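Local coordinates for protein putative dehydrogenase (Pseudomonas fluorescens, PDB 6UUG) that acts as the flavin-dependent methanesulfinate monooxygenase MsuC, the oxygenase of a two-component system in bacterial sulfur assimilation, at residues L190-I195 against E232-P237. Residues are numbered along the deposited sequence; the frame is centred on the assembly and turned at random.
Sequences LLIAAI and ELLLDP
A chi1 of 175° swings Leu191 CG away from its own N and brings both its methyls to the loop, where Leu233 (chi1 -59°) offers CD2, 3.6 Å from Leu191 CD2. The other branch of Leu191, CD1, rests on Leu235 CD2, and the short Ala193 meets Leu233 CD2 with its CB at 3.9 Å. Ala193 and Leu233 form a single antiparallel bridge, a non-hydrogen-bonded pair flanked by two bonds: Leu234 N gives a nearly straight one to Ile192 O (2.8 Å, 177°), and Ala194 N binds Glu232 O at 3.0 Å in its carbonyl plane. In the beta domain of this acyl-CoA dehydrogenase-like fold, the loop leading to helix 247-277 thus pairs with the outer edge of strand 189-196, whose other edge pairs with strand 176-183. Branched Leu234 and Ile192 suit their buried apolar face, CD1 meeting CG2, and Leu234 also packs on helix 100-119. One water links Ile192 N to Leu234 O; another links Ala194 O to Glu232 OE2. Partly exposed, Glu232 suits this polar margin: OE2 is salt-bridged to Arg199, while OE1 accepts from Glu229 N. Were Glu232 an alanine, Arg199 and Glu229 N would probably lose this carboxylate partner and the second water one of its anchors.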
loop_
_atom_site.group_PDB
_atom_site.type_symbol
_atom_site.label_atom_id
_atom_site.label_comp_id
_atom_site.label_asym_id
_atom_site.label_seq_id
_atom_site.Cartn_x
_atom_site.Cartn_y
_atom_site.Cartn_z
ATOM N N LEU A 190 11.536 16.397 36.840
ATOM C CA LEU A 190 11.132 17.523 36.011
ATOM C C LEU A 190 10.266 18.492 36.806
ATOM O O LEU A 190 9.370 18.084 37.550
ATOM C CB LEU A 190 10.372 17.031 34.776
ATOM C CG LEU A 190 10.093 18.073 33.688
ATOM C CD1 LEU A 190 11.397 18.606 33.107
ATOM C CD2 LEU A 190 9.210 17.491 32.587
ATOM N N LEU A 191 10.539 19.785 36.644
ATOM C CA LEU A 191 9.796 20.852 37.307
ATOM C C LEU A 191 9.278 21.816 36.247
ATOM O O LEU A 191 10.037 22.238 35.369
ATOM C CB LEU A 191 10.692 21.586 38.313
ATOM C CG LEU A 191 10.103 22.803 39.012
ATOM C CD1 LEU A 191 8.995 22.370 39.954
ATOM C CD2 LEU A 191 11.191 23.557 39.762
ATOM N N ILE A 192 7.989 22.159 36.322
ATOM C CA ILE A 192 7.332 23.013 35.335
ATOM C C ILE A 192 6.940 24.329 35.999
ATOM O O ILE A 192 6.439 24.334 37.127
ATOM C CB ILE A 192 6.082 22.333 34.742
ATOM C CG1 ILE A 192 6.330 20.841 34.460
ATOM C CG2 ILE A 192 5.635 23.072 33.492
ATOM C CD1 ILE A 192 7.350 20.583 33.412
ATOM N N ALA A 193 7.148 25.438 35.293
ATOM C CA ALA A 193 6.775 26.754 35.800
ATOM C C ALA A 193 6.138 27.576 34.688
ATOM O O ALA A 193 6.429 27.378 33.510
ATOM C CB ALA A 193 7.994 27.502 36.367
ATOM N N ALA A 194 5.265 28.508 35.073
ATOM C CA ALA A 194 4.702 29.499 34.161
ATOM C C ALA A 194 5.310 30.857 34.492
ATOM O O ALA A 194 5.137 31.353 35.608
ATOM C CB ALA A 194 3.180 29.558 34.276
ATOM N N ILE A 195 6.014 31.456 33.539
ATOM C CA ILE A 195 6.748 32.690 33.826
ATOM C C ILE A 195 6.630 33.645 32.650
ATOM O O ILE A 195 6.397 33.226 31.505
ATOM C CB ILE A 195 8.235 32.415 34.142
ATOM C CG1 ILE A 195 8.929 31.715 32.978
ATOM C CG2 ILE A 195 8.382 31.598 35.425
ATOM C CD1 ILE A 195 10.389 31.397 33.265
ATOM N N GLU A 232 4.954 30.278 41.059
ATOM C CA GLU A 232 4.932 30.056 39.623
ATOM C C GLU A 232 5.154 28.596 39.249
ATOM O O GLU A 232 5.033 28.253 38.069
ATOM C CB GLU A 232 5.971 30.959 38.949
ATOM C CG GLU A 232 5.635 32.442 39.156
ATOM C CD GLU A 232 6.744 33.378 38.740
ATOM O OE1 GLU A 232 7.926 33.068 39.002
ATOM O OE2 GLU A 232 6.425 34.426 38.148
ATOM N N LEU A 233 5.456 27.737 40.225
ATOM C CA LEU A 233 5.696 26.324 39.965
ATOM C C LEU A 233 4.379 25.568 39.904
ATOM O O LEU A 233 3.494 25.768 40.739
ATOM C CB LEU A 233 6.580 25.718 41.060
ATOM C CG LEU A 233 7.953 26.368 41.250
ATOM C CD1 LEU A 233 8.663 25.777 42.463
ATOM C CD2 LEU A 233 8.785 26.195 40.004
ATOM N N LEU A 234 4.262 24.672 38.922
ATOM C CA LEU A 234 3.038 23.897 38.725
ATOM C C LEU A 234 3.217 22.564 39.445
ATOM O O LEU A 234 3.603 21.563 38.848
ATOM C CB LEU A 234 2.747 23.718 37.237
ATOM C CG LEU A 234 2.932 24.932 36.320
ATOM C CD1 LEU A 234 2.456 24.612 34.897
ATOM C CD2 LEU A 234 2.227 26.177 36.866
ATOM N N LEU A 235 2.906 22.551 40.742
ATOM C CA LEU A 235 3.234 21.424 41.608
ATOM C C LEU A 235 2.031 20.685 42.169
ATOM O O LEU A 235 2.154 19.506 42.502
ATOM C CB LEU A 235 4.097 21.897 42.790
ATOM C CG LEU A 235 5.515 22.343 42.442
ATOM C CD1 LEU A 235 6.168 23.019 43.637
ATOM C CD2 LEU A 235 6.338 21.151 41.982
ATOM N N ASP A 236 0.878 21.335 42.293
ATOM C CA ASP A 236 -0.276 20.737 42.967
ATOM C C ASP A 236 -1.469 20.694 42.023
ATOM O O ASP A 236 -2.146 21.720 41.832
ATOM C CB ASP A 236 -0.613 21.532 44.227
ATOM C CG ASP A 236 -1.287 20.680 45.296
ATOM O OD1 ASP A 236 -1.321 19.439 45.140
ATOM O OD2 ASP A 236 -1.782 21.256 46.290
ATOM N N PRO A 237 -1.805 19.531 41.438
ATOM C CA PRO A 237 -1.211 18.203 41.648
ATOM C C PRO A 237 0.033 17.895 40.811
ATOM O O PRO A 237 0.596 16.811 40.959
ATOM C CB PRO A 237 -2.347 17.267 41.247
ATOM C CG PRO A 237 -3.028 18.009 40.136
ATOM C CD PRO A 237 -2.973 19.468 40.534
HETATM O O HOH W 1 6.187 20.770 38.024
HETATM O O HOH W 2 4.441 34.004 36.309
#